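Local structure of peroxiredoxin 6 (Arenicola marina, 2V2G) at the interface of chains A and B. The protein probably reduces hydrogen peroxide and organic hydroperoxides to water and alcohols as a thiol-specific peroxidase, the activity of the peroxiredoxin family. Numbering follows the deposited sequence. Chains: chain A/B, Peroxiredoxin 6.

Contact 1: the interface of chains A and B. Residues chain A 41-44, 46-47, 80, 87; chain B 184-185, 187, 212-215.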
ATOM      1  N   PHE A  41     -10.460  18.140  10.476  1.00 24.54           N
ATOM      2  CA  PHE A  41     -10.418  18.424  11.904  1.00 24.15           C
ATOM      3  C   PHE A  41     -10.272  17.136  12.749  1.00 23.58           C
ATOM      4  O   PHE A  41     -10.917  16.993  13.821  1.00 23.87           O
ATOM      5  CB  PHE A  41     -11.641  19.250  12.417  1.00 25.07           C
ATOM      6  CG  PHE A  41     -11.937  20.548  11.654  1.00 24.90           C
ATOM      7  CD1 PHE A  41     -11.111  21.673  11.767  1.00 23.64           C
ATOM      8  CD2 PHE A  41     -13.055  20.648  10.839  1.00 26.84           C
ATOM      9  CE1 PHE A  41     -11.388  22.848  11.083  1.00 25.80           C
ATOM     10  CE2 PHE A  41     -13.338  21.822  10.163  1.00 25.82           C
ATOM     11  CZ  PHE A  41     -12.498  22.937  10.292  1.00 24.79           C
ATOM     12  N   THR A  42      -9.480  16.205  12.244  1.00 24.47           N
ATOM     13  CA  THR A  42      -9.080  15.046  13.016  1.00 25.99           C
ATOM     14  C   THR A  42      -7.564  14.921  12.982  1.00 25.73           C
ATOM     15  O   THR A  42      -6.912  15.403  12.026  1.00 25.86           O
ATOM     16  CB  THR A  42      -9.781  13.796  12.513  1.00 27.09           C
ATOM     17  OG1 THR A  42      -9.363  13.570  11.159  1.00 27.40           O
ATOM     18  CG2 THR A  42     -11.283  13.944  12.645  1.00 29.09           C
ATOM     19  N   PRO A  43      -6.984  14.342  14.069  1.00 26.71           N
ATOM     20  CA  PRO A  43      -5.534  14.505  14.349  1.00 25.46           C
ATOM     21  C   PRO A  43      -4.601  13.800  13.373  1.00 24.46           C
ATOM     22  O   PRO A  43      -3.667  14.410  12.841  1.00 24.57           O
ATOM     23  CB  PRO A  43      -5.380  14.007  15.804  1.00 24.87           C
ATOM     24  CG  PRO A  43      -6.571  13.138  16.040  1.00 26.40           C
ATOM     25  CD  PRO A  43      -7.700  13.724  15.212  1.00 26.57           C
ATOM     26  N   VAL A  44      -4.764  12.496  13.172  1.00 22.77           N
ATOM     27  CA  VAL A  44      -3.864  11.790  12.195  1.00 23.20           C
ATOM     28  C   VAL A  44      -3.926  12.423  10.811  1.00 23.23           C
ATOM     29  O   VAL A  44      -2.915  12.612  10.178  1.00 23.53           O
ATOM     30  CB  VAL A  44      -4.128  10.245  12.142  1.00 23.24           C
ATOM     31  CG1 VAL A  44      -3.410   9.571  10.924  1.00 24.56           C
ATOM     32  CG2 VAL A  44      -3.713   9.626  13.533  1.00 25.12           C
ATOM     33  N   THR A  46      -4.553  15.381  10.055  1.00 22.45           N
ATOM     34  CA  THR A  46      -3.809  16.668  10.083  1.00 23.30           C
ATOM     35  C   THR A  46      -2.324  16.401   9.936  1.00 23.56           C
ATOM     36  O   THR A  46      -1.622  17.047   9.132  1.00 22.89           O
ATOM     37  CB  THR A  46      -4.127  17.520  11.329  1.00 23.95           C
ATOM     38  OG1 THR A  46      -5.526  17.663  11.485  1.00 22.96           O
ATOM     39  CG2 THR A  46      -3.556  18.998  11.237  1.00 22.61           C
ATOM     40  N   THR A  47      -1.794  15.436  10.705  1.00 23.19           N
ATOM     41  CA  THR A  47      -0.376  15.057  10.518  1.00 23.14           C
ATOM     42  C   THR A  47      -0.033  14.614   9.085  1.00 23.28           C
ATOM     43  O   THR A  47       1.059  14.874   8.586  1.00 23.76           O
ATOM     44  CB  THR A  47       0.099  13.953  11.533  1.00 24.07           C
ATOM     45  OG1 THR A  47      -0.434  12.671  11.192  1.00 25.38           O
ATOM     46  CG2 THR A  47      -0.304  14.354  12.973  1.00 22.48           C
ATOM     47  N   TRP A  80     -10.033  24.098   7.826  1.00 23.51           N
ATOM     48  CA  TRP A  80      -9.091  23.118   8.344  1.00 23.39           C
ATOM     49  C   TRP A  80      -7.701  23.222   7.719  1.00 23.04           C
ATOM     50  O   TRP A  80      -6.715  22.893   8.365  1.00 23.58           O
ATOM     51  CB  TRP A  80      -9.671  21.725   8.160  1.00 23.35           C
ATOM     52  CG  TRP A  80      -8.779  20.626   8.639  1.00 23.43           C
ATOM     53  CD1 TRP A  80      -8.227  20.479   9.884  1.00 23.04           C
ATOM     54  CD2 TRP A  80      -8.340  19.519   7.872  1.00 23.73           C
ATOM     55  NE1 TRP A  80      -7.508  19.315   9.935  1.00 23.24           N
ATOM     56  CE2 TRP A  80      -7.547  18.710   8.711  1.00 22.53           C
ATOM     57  CE3 TRP A  80      -8.551  19.114   6.550  1.00 24.15           C
ATOM     58  CZ2 TRP A  80      -6.960  17.514   8.269  1.00 24.08           C
ATOM     59  CZ3 TRP A  80      -7.957  17.913   6.110  1.00 25.10           C
ATOM     60  CH2 TRP A  80      -7.156  17.149   6.967  1.00 23.25           C
ATOM     61  N   LEU A  87       0.564  22.754  11.461  1.00 26.87           N
ATOM     62  CA  LEU A  87       1.196  21.544  11.863  1.00 28.25           C
ATOM     63  C   LEU A  87       2.363  21.211  10.916  1.00 27.41           C
ATOM     64  O   LEU A  87       3.354  20.599  11.317  1.00 28.93           O
ATOM     65  CB  LEU A  87       0.149  20.423  11.896  1.00 29.91           C
ATOM     66  CG  LEU A  87       0.074  19.404  13.055  1.00 34.70           C
ATOM     67  CD1 LEU A  87      -0.018  18.040  12.502  1.00 36.39           C
ATOM     68  CD2 LEU A  87       1.228  19.493  14.069  1.00 32.71           C
TER
ATOM     69  N   MET B 184      -1.895   9.531  18.516  1.00 24.69           N
ATOM     70  CA  MET B 184      -2.955  10.499  18.630  1.00 24.80           C
ATOM     71  C   MET B 184      -4.151   9.905  19.331  1.00 23.97           C
ATOM     72  O   MET B 184      -4.545   8.775  19.059  1.00 24.49           O
ATOM     73  CB  MET B 184      -3.444  10.912  17.263  1.00 24.80           C
ATOM     74  CG  MET B 184      -2.384  11.399  16.274  1.00 25.92           C
ATOM     75  SD  MET B 184      -1.142  12.520  16.885  1.00 33.66           S
ATOM     76  CE  MET B 184      -2.141  13.858  17.261  1.00 24.12           C
ATOM     77  N   VAL B 185      -4.744  10.671  20.224  1.00 23.69           N
ATOM     78  CA  VAL B 185      -5.949  10.250  20.888  1.00 24.72           C
ATOM     79  C   VAL B 185      -7.126  10.387  19.888  1.00 25.08           C
ATOM     80  O   VAL B 185      -7.278  11.437  19.227  1.00 26.42           O
ATOM     81  CB  VAL B 185      -6.200  11.066  22.177  1.00 24.10           C
ATOM     82  CG1 VAL B 185      -7.523  10.657  22.816  1.00 22.40           C
ATOM     83  CG2 VAL B 185      -5.023  10.874  23.153  1.00 23.18           C
ATOM     84  N   PRO B 187     -10.732  11.054  18.185  1.00 29.39           N
ATOM     85  CA  PRO B 187     -11.668  12.126  18.467  1.00 30.28           C
ATOM     86  C   PRO B 187     -12.778  11.708  19.423  1.00 30.14           C
ATOM     87  O   PRO B 187     -13.217  12.513  20.224  1.00 31.57           O
ATOM     88  CB  PRO B 187     -12.283  12.425  17.090  1.00 31.42           C
ATOM     89  CG  PRO B 187     -11.284  11.980  16.108  1.00 32.71           C
ATOM     90  CD  PRO B 187     -10.638  10.790  16.729  1.00 30.84           C
ATOM     91  N   TYR B 212      -8.963  18.970  18.959  1.00 24.31           N
ATOM     92  CA  TYR B 212      -8.759  17.609  18.446  1.00 24.20           C
ATOM     93  C   TYR B 212      -7.300  17.150  18.275  1.00 23.87           C
ATOM     94  O   TYR B 212      -7.062  15.955  18.115  1.00 23.92           O
ATOM     95  CB  TYR B 212      -9.475  17.450  17.084  1.00 23.38           C
ATOM     96  CG  TYR B 212      -8.840  18.290  15.999  1.00 22.21           C
ATOM     97  CD1 TYR B 212      -7.778  17.790  15.263  1.00 23.28           C
ATOM     98  CD2 TYR B 212      -9.317  19.549  15.691  1.00 23.04           C
ATOM     99  CE1 TYR B 212      -7.182  18.526  14.290  1.00 23.28           C
ATOM    100  CE2 TYR B 212      -8.729  20.310  14.713  1.00 22.34           C
ATOM    101  CZ  TYR B 212      -7.658  19.759  13.990  1.00 21.93           C
ATOM    102  OH  TYR B 212      -7.052  20.480  13.002  1.00 23.29           O
ATOM    103  N   LEU B 213      -6.338  18.071  18.308  1.00 24.38           N
ATOM    104  CA  LEU B 213      -4.950  17.655  18.016  1.00 24.54           C
ATOM    105  C   LEU B 213      -4.323  17.209  19.346  1.00 24.82           C
ATOM    106  O   LEU B 213      -3.667  17.981  20.024  1.00 24.44           O
ATOM    107  CB  LEU B 213      -4.182  18.775  17.315  1.00 24.58           C
ATOM    108  CG  LEU B 213      -2.900  18.369  16.558  1.00 25.47           C
ATOM    109  CD1 LEU B 213      -3.249  17.498  15.343  1.00 30.08           C
ATOM    110  CD2 LEU B 213      -2.098  19.540  16.083  1.00 28.53           C
ATOM    111  N   ARG B 214      -4.562  15.935  19.698  1.00 23.94           N
ATOM    112  CA  ARG B 214      -4.237  15.443  21.033  1.00 24.14           C
ATOM    113  C   ARG B 214      -3.284  14.260  20.923  1.00 23.81           C
ATOM    114  O   ARG B 214      -3.594  13.239  20.270  1.00 25.24           O
ATOM    115  CB  ARG B 214      -5.521  15.016  21.732  1.00 23.34           C
ATOM    116  CG  ARG B 214      -6.559  16.153  21.941  1.00 25.13           C
ATOM    117  CD  ARG B 214      -7.777  15.725  22.728  1.00 23.28           C
ATOM    118  NE  ARG B 214      -8.537  14.667  22.088  1.00 24.95           N
ATOM    119  CZ  ARG B 214      -9.548  14.037  22.666  1.00 24.33           C
ATOM    120  NH1 ARG B 214      -9.919  14.364  23.897  1.00 22.92           N
ATOM    121  NH2 ARG B 214     -10.179  13.078  22.027  1.00 24.42           N
ATOM    122  N   TYR B 215      -2.083  14.477  21.455  1.00 24.68           N
ATOM    123  CA  TYR B 215      -0.968  13.514  21.475  1.00 25.46           C
ATOM    124  C   TYR B 215      -0.904  12.775  22.783  1.00 25.82           C
ATOM    125  O   TYR B 215      -1.255  13.341  23.834  1.00 26.41           O
ATOM    126  CB  TYR B 215       0.350  14.278  21.354  1.00 27.17           C
ATOM    127  CG  TYR B 215       0.561  15.008  20.066  1.00 27.66           C
ATOM    128  CD1 TYR B 215       1.137  14.371  18.963  1.00 29.11           C
ATOM    129  CD2 TYR B 215       0.257  16.332  19.956  1.00 32.08           C
ATOM    130  CE1 TYR B 215       1.373  15.059  17.771  1.00 29.90           C
ATOM    131  CE2 TYR B 215       0.477  17.024  18.780  1.00 32.98           C
ATOM    132  CZ  TYR B 215       1.050  16.385  17.699  1.00 30.24           C
ATOM    133  OH  TYR B 215       1.253  17.136  16.545  1.00 32.03           O
TER
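The active-site loop of the peroxiredoxin and the first turns of the helix that follows it, 43-54, pack here against the C-terminal region of the partner chain. The engineered A:Ser45, at the position of the peroxidatic cysteine, lies in this stretch. No polar pair bonds across the patch, so shape and apolar fit carry it. B:Tyr212 lays its ring against the backbone of A:Phe41 and A:Thr42: its CG stands between backbone N and carbonyl carbon, the crowded position (chi1 67°), and the ring crosses A:Phe41 obliquely. The carbonyl oxygen A:Phe41 O sits over one face, offset toward the rim, 3.3 Å from B:Tyr212 CG. The phenol B:Tyr212 OH ends in plane at the edge of the A:Trp80 indole, 3.3 Å from A:Trp80 NE1. A:Trp80 NE1 donates in its ring plane to A:Thr46 OG1 (3.0 Å). A:Thr46 OG1 in turn donates to A:Thr42 O at 2.7 Å from above the carbonyl plane; this relay joins helix 74-88 through helix 43-54 to the loop. A:Pro43 lies against the backbone of B:Tyr212 and the methyl of B:Met184, A:Pro43 CB to B:Met184 CE being 3.6 Å. The methionine is bent at chi2 and chi3, and B:Met184 CG meets A:Val44 CG2 at 3.5 Å. A:Leu87 and B:Leu213 meet tip to tip. In the fold, helices 43-54 and 74-88 thus face strand 183-185, the loop after it and the residues leading into strand 214-216.

Contact 2: the interface of chains A and B. Residues chain A 5, 140-143, 155, 159, 163; chain B 143-146, 149.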
ATOM      1  N   LEU A   5      -5.734  -2.361 -10.914  1.00 23.52           N
ATOM      2  CA  LEU A   5      -4.571  -1.790 -11.591  1.00 23.84           C
ATOM      3  C   LEU A   5      -4.739  -1.868 -13.102  1.00 22.58           C
ATOM      4  O   LEU A   5      -5.261  -2.862 -13.659  1.00 23.36           O
ATOM      5  CB  LEU A   5      -3.292  -2.524 -11.182  1.00 22.77           C
ATOM      6  CG  LEU A   5      -2.900  -2.517  -9.709  1.00 26.32           C
ATOM      7  CD1 LEU A   5      -1.550  -3.191  -9.590  1.00 25.29           C
ATOM      8  CD2 LEU A   5      -3.023  -1.067  -9.085  1.00 24.56           C
ATOM      9  N   LYS A 140      -1.815   2.913 -11.467  1.00 22.54           N
ATOM     10  CA  LYS A 140      -0.550   2.186 -11.478  1.00 22.65           C
ATOM     11  C   LYS A 140      -0.213   1.437 -10.164  1.00 21.96           C
ATOM     12  O   LYS A 140       0.521   0.426 -10.180  1.00 21.93           O
ATOM     13  CB  LYS A 140       0.621   3.140 -11.781  1.00 24.03           C
ATOM     14  CG  LYS A 140       0.537   3.975 -13.057  1.00 23.71           C
ATOM     15  CD  LYS A 140       0.440   3.069 -14.284  1.00 25.12           C
ATOM     16  CE  LYS A 140       0.215   3.856 -15.607  1.00 27.86           C
ATOM     17  NZ  LYS A 140       0.142   2.945 -16.802  1.00 28.05           N
ATOM     18  N   LEU A 141      -0.790   1.911  -9.056  1.00 23.34           N
ATOM     19  CA  LEU A 141      -0.529   1.382  -7.710  1.00 23.72           C
ATOM     20  C   LEU A 141      -1.545   1.936  -6.748  1.00 24.53           C
ATOM     21  O   LEU A 141      -1.956   3.093  -6.912  1.00 23.93           O
ATOM     22  CB  LEU A 141       0.878   1.823  -7.263  1.00 23.10           C
ATOM     23  CG  LEU A 141       1.490   1.247  -5.974  1.00 23.53           C
ATOM     24  CD1 LEU A 141       3.030   1.206  -6.102  1.00 23.33           C
ATOM     25  CD2 LEU A 141       1.051   2.078  -4.783  1.00 25.17           C
ATOM     26  N   SER A 142      -2.036   1.126  -5.815  1.00 23.04           N
ATOM     27  CA  SER A 142      -2.959   1.658  -4.824  1.00 24.03           C
ATOM     28  C   SER A 142      -2.652   1.071  -3.429  1.00 23.75           C
ATOM     29  O   SER A 142      -2.131  -0.042  -3.342  1.00 24.39           O
ATOM     30  CB  SER A 142      -4.409   1.446  -5.193  1.00 26.36           C
ATOM     31  OG  SER A 142      -4.754   0.122  -5.216  1.00 28.87           O
ATOM     32  N   ILE A 143      -3.082   1.823  -2.424  1.00 24.15           N
ATOM     33  CA  ILE A 143      -3.083   1.329  -1.027  1.00 24.58           C
ATOM     34  C   ILE A 143      -4.374   1.724  -0.393  1.00 24.82           C
ATOM     35  O   ILE A 143      -4.907   2.831  -0.650  1.00 25.06           O
ATOM     36  CB  ILE A 143      -1.860   1.749  -0.183  1.00 25.21           C
ATOM     37  CG1 ILE A 143      -1.946   3.155   0.350  1.00 29.37           C
ATOM     38  CG2 ILE A 143      -0.475   1.545  -0.921  1.00 28.52           C
ATOM     39  CD1 ILE A 143      -0.723   3.704   1.125  1.00 27.77           C
ATOM     40  N   GLU A 155       7.460   5.979   1.582  1.00 26.07           N
ATOM     41  CA  GLU A 155       7.211   4.782   0.752  1.00 25.56           C
ATOM     42  C   GLU A 155       6.488   5.161  -0.554  1.00 24.88           C
ATOM     43  O   GLU A 155       6.759   4.615  -1.600  1.00 25.22           O
ATOM     44  CB  GLU A 155       6.377   3.731   1.518  1.00 25.53           C
ATOM     45  CG  GLU A 155       5.953   2.552   0.657  1.00 25.32           C
ATOM     46  CD  GLU A 155       7.063   1.694   0.125  1.00 26.61           C
ATOM     47  OE1 GLU A 155       8.251   1.884   0.575  1.00 26.15           O
ATOM     48  OE2 GLU A 155       6.742   0.716  -0.625  1.00 26.97           O
ATOM     49  N   VAL A 159       7.976   4.297  -4.258  1.00 23.33           N
ATOM     50  CA  VAL A 159       7.275   3.624  -5.343  1.00 24.14           C
ATOM     51  C   VAL A 159       7.084   4.506  -6.557  1.00 24.07           C
ATOM     52  O   VAL A 159       7.128   3.979  -7.655  1.00 25.18           O
ATOM     53  CB  VAL A 159       6.005   2.912  -4.896  1.00 25.62           C
ATOM     54  CG1 VAL A 159       6.320   1.891  -3.783  1.00 28.03           C
ATOM     55  CG2 VAL A 159       4.919   3.872  -4.430  1.00 25.07           C
ATOM     56  N   LEU A 163       8.118   3.345 -10.185  1.00 24.27           N
ATOM     57  CA  LEU A 163       7.142   3.343 -11.298  1.00 23.31           C
ATOM     58  C   LEU A 163       7.695   4.176 -12.481  1.00 23.28           C
ATOM     59  O   LEU A 163       7.449   3.830 -13.619  1.00 22.63           O
ATOM     60  CB  LEU A 163       5.789   3.896 -10.847  1.00 24.69           C
ATOM     61  CG  LEU A 163       5.025   3.037  -9.851  1.00 23.33           C
ATOM     62  CD1 LEU A 163       3.989   3.954  -9.172  1.00 25.51           C
ATOM     63  CD2 LEU A 163       4.401   1.815 -10.533  1.00 24.46           C
TER
ATOM     64  N   ILE B 143      -2.685  -3.488   0.005  1.00 23.31           N
ATOM     65  CA  ILE B 143      -1.861  -2.802  -0.991  1.00 24.67           C
ATOM     66  C   ILE B 143      -1.907  -3.570  -2.313  1.00 25.09           C
ATOM     67  O   ILE B 143      -2.019  -4.787  -2.336  1.00 24.91           O
ATOM     68  CB  ILE B 143      -0.438  -2.519  -0.566  1.00 27.40           C
ATOM     69  CG1 ILE B 143       0.471  -3.725  -0.680  1.00 28.82           C
ATOM     70  CG2 ILE B 143      -0.457  -1.944   0.832  1.00 26.01           C
ATOM     71  CD1 ILE B 143       1.932  -3.526  -0.212  1.00 28.76           C
ATOM     72  N   LEU B 144      -1.894  -2.805  -3.407  1.00 24.48           N
ATOM     73  CA  LEU B 144      -1.806  -3.362  -4.752  1.00 23.44           C
ATOM     74  C   LEU B 144      -0.636  -2.725  -5.481  1.00 23.63           C
ATOM     75  O   LEU B 144      -0.712  -1.601  -5.967  1.00 23.01           O
ATOM     76  CB  LEU B 144      -3.068  -3.224  -5.581  1.00 25.11           C
ATOM     77  CG  LEU B 144      -4.398  -3.811  -5.233  1.00 31.00           C
ATOM     78  CD1 LEU B 144      -5.364  -3.332  -6.331  1.00 31.47           C
ATOM     79  CD2 LEU B 144      -4.241  -5.285  -5.182  1.00 29.54           C
ATOM     80  N   TYR B 145       0.516  -3.413  -5.479  1.00 21.56           N
ATOM     81  CA  TYR B 145       1.684  -3.015  -6.251  1.00 23.29           C
ATOM     82  C   TYR B 145       1.803  -3.820  -7.558  1.00 22.80           C
ATOM     83  O   TYR B 145       1.397  -4.990  -7.587  1.00 23.76           O
ATOM     84  CB  TYR B 145       2.975  -3.204  -5.479  1.00 24.00           C
ATOM     85  CG  TYR B 145       3.297  -2.223  -4.378  1.00 22.45           C
ATOM     86  CD1 TYR B 145       2.318  -1.519  -3.706  1.00 23.16           C
ATOM     87  CD2 TYR B 145       4.614  -2.059  -3.956  1.00 23.18           C
ATOM     88  CE1 TYR B 145       2.626  -0.687  -2.656  1.00 23.01           C
ATOM     89  CE2 TYR B 145       4.939  -1.269  -2.894  1.00 22.96           C
ATOM     90  CZ  TYR B 145       3.959  -0.538  -2.270  1.00 24.15           C
ATOM     91  OH  TYR B 145       4.228   0.271  -1.185  1.00 27.37           O
ATOM     92  N   PRO B 146       2.303  -3.165  -8.633  1.00 22.54           N
ATOM     93  CA  PRO B 146       2.416  -3.889  -9.869  1.00 23.18           C
ATOM     94  C   PRO B 146       3.647  -4.737  -9.927  1.00 23.49           C
ATOM     95  O   PRO B 146       4.550  -4.599  -9.098  1.00 22.79           O
ATOM     96  CB  PRO B 146       2.479  -2.757 -10.913  1.00 22.28           C
ATOM     97  CG  PRO B 146       3.259  -1.683 -10.140  1.00 21.54           C
ATOM     98  CD  PRO B 146       2.709  -1.752  -8.778  1.00 23.00           C
ATOM     99  N   THR B 149       7.373  -3.378  -9.451  1.00 21.88           N
ATOM    100  CA  THR B 149       7.759  -2.652  -8.214  1.00 21.99           C
ATOM    101  C   THR B 149       7.700  -3.532  -6.946  1.00 23.03           C
ATOM    102  O   THR B 149       6.622  -3.812  -6.419  1.00 23.33           O
ATOM    103  CB  THR B 149       6.841  -1.403  -8.043  1.00 23.51           C
ATOM    104  OG1 THR B 149       7.002  -0.588  -9.240  1.00 23.63           O
ATOM    105  CG2 THR B 149       7.135  -0.628  -6.756  1.00 23.19           C
TER
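Strand 139-145 of the thioredoxin-like peroxiredoxin fold meets the same strand of the partner chain edge to edge, so that the two chains pair antiparallel about the two-fold axis, probably as the dimer interface of the enzyme. Backbone hydrogen bonds join A:Ser142 and B:Leu144 in both directions: B:Leu144 N gives to A:Ser142 O at 2.8 Å, nearly straight (172° at H), and A:Ser142 N gives to B:Leu144 O at 3.0 Å. Both donors lie in the plane of the carbonyl they address. At the next bridge the two copies of residue 143 face each other, their CG2 branches 3.9 Å apart (A:Ile143 CG2 to B:Ile143 CG2), each CG2 anti to its own carbonyl carbon.

The side-chain hydrogen bond runs from the phenol B:Tyr145 OH to the carboxylate oxygen A:Glu155 OE2, 2.6 Å long. It is made tip to tip on the anti lone pair of that oxygen, with carboxylate and ring nearly coplanar (12° apart). A:Glu155 gets there with CG anti to the backbone N and a bend at chi2 (64°). Donation by the phenol to A:Glu155 OE2 could favour the ionised acid.

Apolar contacts clamp both faces of the B:Tyr145 ring and so limit its turning. A:Leu141 lies alongside, pointing the same way, and sets CD1 over one face, 3.9 Å from the ring centroid, while B:Ile143 CD1 takes the opposite face. A:Val159, from helix 153-168, crosses at about a right angle and brings CG1 to 3.6 Å from B:Tyr145 CE2. One helical turn on, A:Leu163 CD2 touches the proline ring at B:Pro146 CG (3.7 Å) and also borders B:Thr149, whose methyl approaches A:Val159. A:Leu5 packs against the backbone where B:Tyr145 joins B:Pro146.

The centres of the C-alpha atoms of contact 1 and contact 2 lie about 27 Å apart on one two-fold interface, and they have no residue in common. Contact 2 joins the same strand of both chains near the axis, whereas contact 1 sets the active-site helix of one chain against the C-terminal region of the other. Each has a twin with the chains exchanged. Contact 1 centres about 6 Å from A:Ser45 and contact 2 about 21 Å, so strand pairing may fix how the subunits are oriented, while the partner's C-terminal region may shape the surroundings of the catalytic position.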